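Cellobiohydrolase. glycosyl hydrolase family 6 (Thermobifida fusca, PDB 4AVN) probably hydrolyses the beta-1,4-glycosidic bonds of cellulose to release cellobiose, the work of this family 6 catalytic domain within a longer, secreted enzyme. Local coordinates at residues I132-S137 and N165-A170; D136-L141 and D203-A208. The protein carries 2 engineered substitutions. All coordinates share one frame; numbering follows the deposited sequence.

Contact 1: I132-S137 and N165-A170; sequences IIEIDS and NGVGYA. With BGC (beta-D-glucopyranose), chain B.
Ile133 and Val167 meet through methyl groups that their first torsions set: Ile133 CG2 and Val167 CG1 (chi1 171°) each stand anti to their own backbone N, and the two methyls touch at 4.0 Å. The same Ile133 CG2 also rests 4.2 Å from Ala170 CB, three residues further along helix 162-175, so a single methyl spans both helix residues. CG2, the valine's other branch, faces the loop after the strand and lies 4.2 Å from Glu134 CB. The Glu134 chain then bends away, and its carboxylate is held by Tyr106 and the backbone N of Asn83. Ser137 OG folds back to donate a 2.8 Å hydrogen bond to Glu134 O, closing the turn that carries Asp136. As in the distorted beta/alpha barrel of family 6, this loop follows the C-terminal end of a parallel strand. Asp136, the predicted proton donor, projects into the glycan pocket with CG anti to its backbone N (chi1 -177°). There its OD2 approaches glucose C3 to 3.2 Å and accepts a weak hydrogen bond of 3.5 Å from glucose O4, while Asn228 binds the same sugar. A leucine in place of Asp136 would probably leave glucose O4 without this weak acceptor and put an apolar branch against the sugar. Mainly apolar contact thus seats the strand end on the helix, and the loop beyond presents a carboxylate to the sugar.

Contact 2: D136-L141 and D203-A208; sequences DSLPNL and DIFYEA. With BGC (beta-D-glucopyranose), chain B.
Leu138 is the main bump of this contact, and its hollow is formed by Ile204, Phe205 and Ala208 on one side of helix 195-209. The leucine points at the helix and drives CD1 into the shallow spot over Ala208, 3.6 Å from its CB. The same methyl lies in the plane of the Phe205 ring, 3.9 Å from CD1, so it meets the ring at its edge. Behind it, Leu138 CB sits 4.1 Å from Ile204 CG2, and Pro139 CD extends the hydrophobic surface along the ring edge, 4.2 Å from Phe205 CE1. Ile204 returns a bump of its own: with CG1 anti to the backbone N (chi1 -161°), CD1 is carried out to Leu141, where it touches CB and CD1, both at 3.7 Å. These two side chains cross at about a right angle. A type I turn from Ser137 to Asn140 brings Leu138 and Pro139 to the helix together, with Leu141 following in helix 140-143. Trp191 of helix 189-192, a predicted substrate-binding residue, lies against Pro139, which places the turn beside the binding cleft. Around the interface, helix 162-175 packs on Leu141 through Tyr163, and helix 152-160 covers Leu141 with Met157 and Lys158.

Overall arrangement
Contacts 1 and 2 lie 9 Å apart between centres, on the same side of the chain's centre, and share Asp136 and Ser137. Along the chain, strand 127-133 of the mainly parallel sheet runs into the shared loop and then helix 140-143; helix 162-175 follows, and helix 195-209 comes last, after strand 180-185. The two long helices also meet each other, with Val167 CG1 3.8 Å from Ala208 CB, while Val167 CG2 lies 4.3 Å from Leu138 CG, so the two interfaces adjoin through Val167. The loop at the C-terminal end of the strand, bearing the predicted proton donor, is thus backed by both helices beside the sugar-binding cleft.

Contact 1: I132-S137 and N165-A170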
loop_
_atom_site.group_PDB
_atom_site.type_symbol
_atom_site.label_atom_id
_atom_site.label_comp_id
_atom_site.label_asym_id
_atom_site.label_seq_id
_atom_site.Cartn_x
_atom_site.Cartn_y
_atom_site.Cartn_z
ATOM N N ILE A 132 -0.194 8.688 4.830
ATOM C CA ILE A 132 -0.619 7.814 3.739
ATOM C C ILE A 132 -2.121 7.608 3.863
ATOM O O ILE A 132 -2.587 6.987 4.817
ATOM C CB ILE A 132 0.104 6.436 3.794
ATOM C CG1 ILE A 132 1.632 6.602 3.830
ATOM C CG2 ILE A 132 -0.316 5.547 2.625
ATOM C CD1 ILE A 132 2.251 7.092 2.540
ATOM N N ILE A 133 -2.878 8.134 2.903
ATOM C CA ILE A 133 -4.327 8.231 3.071
ATOM C C ILE A 133 -5.114 7.050 2.523
ATOM O O ILE A 133 -5.249 6.892 1.314
ATOM C CB ILE A 133 -4.894 9.542 2.467
ATOM C CG1 ILE A 133 -4.052 10.758 2.894
ATOM C CG2 ILE A 133 -6.394 9.679 2.814
ATOM C CD1 ILE A 133 -4.006 11.025 4.391
ATOM N N GLU A 134 -5.631 6.229 3.435
ATOM C CA GLU A 134 -6.666 5.230 3.126
ATOM C C GLU A 134 -6.363 4.268 1.979
ATOM O O GLU A 134 -6.887 4.387 0.865
ATOM C CB GLU A 134 -8.039 5.901 2.974
ATOM C CG GLU A 134 -8.503 6.609 4.255
ATOM C CD GLU A 134 -8.737 5.660 5.441
ATOM O OE1 GLU A 134 -8.869 4.433 5.233
ATOM O OE2 GLU A 134 -8.792 6.157 6.588
ATOM N N ILE A 135 -5.505 3.301 2.293
ATOM C CA ILE A 135 -5.176 2.181 1.420
ATOM C C ILE A 135 -6.446 1.419 1.052
ATOM O O ILE A 135 -7.378 1.352 1.861
ATOM C CB ILE A 135 -4.154 1.265 2.162
ATOM C CG1 ILE A 135 -2.728 1.665 1.804
ATOM C CG2 ILE A 135 -4.353 -0.212 1.872
ATOM C CD1 ILE A 135 -2.429 3.112 1.970
ATOM N N ASP A 136 -6.498 0.881 -0.167
ATOM C CA ASP A 136 -7.544 -0.076 -0.552
ATOM C C ASP A 136 -8.937 0.538 -0.386
ATOM O O ASP A 136 -9.850 -0.070 0.179
ATOM C CB ASP A 136 -7.373 -1.370 0.273
ATOM C CG ASP A 136 -8.355 -2.460 -0.100
ATOM O OD1 ASP A 136 -8.872 -2.473 -1.231
ATOM O OD2 ASP A 136 -8.603 -3.327 0.760
ATOM N N SER A 137 -9.096 1.762 -0.877
ATOM C CA SER A 137 -10.379 2.446 -0.770
ATOM C C SER A 137 -10.949 2.813 -2.138
ATOM O O SER A 137 -11.646 2.002 -2.767
ATOM C CB SER A 137 -10.267 3.668 0.156
ATOM O OG SER A 137 -9.361 4.637 -0.361
ATOM N N ASN A 165 -15.904 11.342 0.512
ATOM C CA ASN A 165 -15.988 12.364 1.558
ATOM C C ASN A 165 -15.045 12.133 2.742
ATOM O O ASN A 165 -14.519 13.088 3.325
ATOM C CB ASN A 165 -17.438 12.545 2.041
ATOM C CG ASN A 165 -18.339 13.124 0.963
ATOM O OD1 ASN A 165 -17.868 13.824 0.070
ATOM N ND2 ASN A 165 -19.634 12.821 1.031
ATOM N N GLY A 166 -14.831 10.869 3.087
ATOM C CA GLY A 166 -13.910 10.509 4.164
ATOM C C GLY A 166 -12.484 10.856 3.794
ATOM O O GLY A 166 -11.751 11.430 4.600
ATOM N N VAL A 167 -12.093 10.516 2.571
ATOM C CA VAL A 167 -10.769 10.867 2.063
ATOM C C VAL A 167 -10.572 12.394 1.999
ATOM O O VAL A 167 -9.560 12.908 2.459
ATOM C CB VAL A 167 -10.468 10.196 0.694
ATOM C CG1 VAL A 167 -9.181 10.743 0.084
ATOM C CG2 VAL A 167 -10.345 8.683 0.858
ATOM N N GLY A 168 -11.541 13.115 1.440
ATOM C CA GLY A 168 -11.422 14.573 1.341
ATOM C C GLY A 168 -11.286 15.208 2.712
ATOM O O GLY A 168 -10.559 16.187 2.885
ATOM N N TYR A 169 -11.997 14.651 3.686
ATOM C CA TYR A 169 -11.970 15.162 5.064
ATOM C C TYR A 169 -10.595 14.941 5.727
ATOM O O TYR A 169 -10.054 15.853 6.369
ATOM C CB TYR A 169 -13.104 14.548 5.901
ATOM C CG TYR A 169 -13.253 15.188 7.272
ATOM C CD1 TYR A 169 -13.948 16.394 7.428
ATOM C CD2 TYR A 169 -12.688 14.596 8.415
ATOM C CE1 TYR A 169 -14.082 16.995 8.679
ATOM C CE2 TYR A 169 -12.825 15.187 9.674
ATOM C CZ TYR A 169 -13.524 16.386 9.795
ATOM O OH TYR A 169 -13.656 16.992 11.021
ATOM N N ALA A 170 -10.043 13.736 5.576
ATOM C CA ALA A 170 -8.677 13.447 6.010
ATOM C C ALA A 170 -7.676 14.388 5.338
ATOM O O ALA A 170 -6.781 14.924 6.002
ATOM C CB ALA A 170 -8.314 11.986 5.720
HETATM C C2 BGC B . -7.647 -6.560 -1.845
HETATM C C3 BGC B . -7.187 -5.910 -0.539
HETATM C C4 BGC B . -5.687 -5.601 -0.521
HETATM C C5 BGC B . -5.203 -4.994 -1.844
HETATM C C6 BGC B . -3.687 -4.860 -1.887
HETATM C C1 BGC B . -7.027 -5.907 -3.086
HETATM O O2 BGC B . -9.053 -6.497 -1.922
HETATM O O3 BGC B . -7.497 -6.755 0.556
HETATM O O4 BGC B . -5.433 -4.705 0.542
HETATM O O5 BGC B . -5.617 -5.799 -2.938
HETATM O O6 BGC B . -3.339 -4.229 -3.097
#

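Contact 2: D136-L141 and D203-A208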
loop_
_atom_site.group_PDB
_atom_site.type_symbol
_atom_site.label_atom_id
_atom_site.label_comp_id
_atom_site.label_asym_id
_atom_site.label_seq_id
_atom_site.Cartn_x
_atom_site.Cartn_y
_atom_site.Cartn_z
ATOM N N ASP A 136 -6.498 0.881 -0.167
ATOM C CA ASP A 136 -7.544 -0.076 -0.552
ATOM C C ASP A 136 -8.937 0.538 -0.386
ATOM O O ASP A 136 -9.850 -0.070 0.179
ATOM C CB ASP A 136 -7.373 -1.370 0.273
ATOM C CG ASP A 136 -8.355 -2.460 -0.100
ATOM O OD1 ASP A 136 -8.872 -2.473 -1.231
ATOM O OD2 ASP A 136 -8.603 -3.327 0.760
ATOM N N SER A 137 -9.096 1.762 -0.877
ATOM C CA SER A 137 -10.379 2.446 -0.770
ATOM C C SER A 137 -10.949 2.813 -2.138
ATOM O O SER A 137 -11.646 2.002 -2.767
ATOM C CB SER A 137 -10.267 3.668 0.156
ATOM O OG SER A 137 -9.361 4.637 -0.361
ATOM N N LEU A 138 -10.621 4.014 -2.613
ATOM C CA LEU A 138 -11.202 4.564 -3.842
ATOM C C LEU A 138 -11.172 3.662 -5.108
ATOM O O LEU A 138 -12.177 3.606 -5.827
ATOM C CB LEU A 138 -10.610 5.949 -4.142
ATOM C CG LEU A 138 -10.755 7.027 -3.065
ATOM C CD1 LEU A 138 -9.907 8.235 -3.429
ATOM C CD2 LEU A 138 -12.220 7.447 -2.879
ATOM N N PRO A 139 -10.042 2.964 -5.391
ATOM C CA PRO A 139 -10.034 2.107 -6.589
ATOM C C PRO A 139 -11.137 1.050 -6.603
ATOM O O PRO A 139 -11.600 0.686 -7.685
ATOM C CB PRO A 139 -8.658 1.435 -6.542
ATOM C CG PRO A 139 -7.812 2.386 -5.748
ATOM C CD PRO A 139 -8.722 2.973 -4.729
ATOM N N ASN A 140 -11.550 0.579 -5.424
ATOM C CA ASN A 140 -12.674 -0.347 -5.289
ATOM C C ASN A 140 -13.967 0.189 -5.903
ATOM O O ASN A 140 -14.809 -0.577 -6.362
ATOM C CB ASN A 140 -12.941 -0.661 -3.813
ATOM C CG ASN A 140 -11.839 -1.485 -3.172
ATOM O OD1 ASN A 140 -11.201 -1.048 -2.206
ATOM N ND2 ASN A 140 -11.605 -2.678 -3.703
ATOM N N LEU A 141 -14.127 1.510 -5.885
ATOM C CA LEU A 141 -15.332 2.134 -6.405
ATOM C C LEU A 141 -15.332 2.181 -7.932
ATOM O O LEU A 141 -16.380 2.415 -8.549
ATOM C CB LEU A 141 -15.519 3.533 -5.811
ATOM C CG LEU A 141 -15.500 3.655 -4.282
ATOM C CD1 LEU A 141 -15.786 5.094 -3.855
ATOM C CD2 LEU A 141 -16.484 2.690 -3.624
ATOM N N ASP A 203 -10.127 9.976 -12.250
ATOM C CA ASP A 203 -11.316 10.797 -11.956
ATOM C C ASP A 203 -11.753 10.737 -10.492
ATOM O O ASP A 203 -12.060 11.773 -9.900
ATOM C CB ASP A 203 -12.490 10.423 -12.869
ATOM C CG ASP A 203 -12.197 10.693 -14.338
ATOM O OD1 ASP A 203 -11.251 11.458 -14.638
ATOM O OD2 ASP A 203 -12.914 10.136 -15.194
ATOM N N ILE A 204 -11.776 9.537 -9.910
ATOM C CA ILE A 204 -12.222 9.401 -8.517
ATOM C C ILE A 204 -11.218 9.976 -7.514
ATOM O O ILE A 204 -11.615 10.503 -6.480
ATOM C CB ILE A 204 -12.647 7.948 -8.154
ATOM C CG1 ILE A 204 -13.526 7.955 -6.896
ATOM C CG2 ILE A 204 -11.431 7.017 -8.000
ATOM C CD1 ILE A 204 -14.600 6.897 -6.893
ATOM N N PHE A 205 -9.928 9.880 -7.831
ATOM C CA PHE A 205 -8.888 10.531 -7.024
ATOM C C PHE A 205 -9.104 12.051 -7.006
ATOM O O PHE A 205 -9.006 12.692 -5.955
ATOM C CB PHE A 205 -7.485 10.221 -7.562
ATOM C CG PHE A 205 -7.110 8.754 -7.528
ATOM C CD1 PHE A 205 -7.665 7.884 -6.588
ATOM C CD2 PHE A 205 -6.152 8.261 -8.415
ATOM C CE1 PHE A 205 -7.299 6.523 -6.558
ATOM C CE2 PHE A 205 -5.780 6.917 -8.397
ATOM C CZ PHE A 205 -6.355 6.046 -7.464
ATOM N N TYR A 206 -9.404 12.612 -8.178
ATOM C CA TYR A 206 -9.671 14.041 -8.310
ATOM C C TYR A 206 -10.936 14.427 -7.533
ATOM O O TYR A 206 -10.950 15.425 -6.820
ATOM C CB TYR A 206 -9.782 14.423 -9.790
ATOM C CG TYR A 206 -9.860 15.909 -10.047
ATOM C CD1 TYR A 206 -8.732 16.715 -9.897
ATOM C CD2 TYR A 206 -11.051 16.507 -10.445
ATOM C CE1 TYR A 206 -8.786 18.076 -10.123
ATOM C CE2 TYR A 206 -11.114 17.893 -10.694
ATOM C CZ TYR A 206 -9.972 18.660 -10.529
ATOM O OH TYR A 206 -9.995 20.020 -10.759
ATOM N N GLU A 207 -11.987 13.619 -7.659
ATOM C CA GLU A 207 -13.224 13.849 -6.913
ATOM C C GLU A 207 -12.994 13.903 -5.390
ATOM O O GLU A 207 -13.474 14.813 -4.716
ATOM C CB GLU A 207 -14.268 12.789 -7.279
ATOM C CG GLU A 207 -15.644 13.012 -6.657
ATOM C CD GLU A 207 -16.602 11.838 -6.869
ATOM O OE1 GLU A 207 -16.202 10.805 -7.449
ATOM O OE2 GLU A 207 -17.772 11.954 -6.451
ATOM N N ALA A 208 -12.248 12.935 -4.858
ATOM C CA ALA A 208 -11.960 12.885 -3.418
ATOM C C ALA A 208 -11.119 14.066 -2.955
ATOM O O ALA A 208 -11.360 14.611 -1.881
ATOM C CB ALA A 208 -11.269 11.576 -3.039
HETATM C C2 BGC B . -7.647 -6.560 -1.845
HETATM C C3 BGC B . -7.187 -5.910 -0.539
HETATM C C4 BGC B . -5.687 -5.601 -0.521
HETATM C C5 BGC B . -5.203 -4.994 -1.844
HETATM C C6 BGC B . -3.687 -4.860 -1.887
HETATM C C1 BGC B . -7.027 -5.907 -3.086
HETATM O O2 BGC B . -9.053 -6.497 -1.922
HETATM O O3 BGC B . -7.497 -6.755 0.556
HETATM O O4 BGC B . -5.433 -4.705 0.542
HETATM O O5 BGC B . -5.617 -5.799 -2.938
HETATM O O6 BGC B . -3.339 -4.229 -3.097
#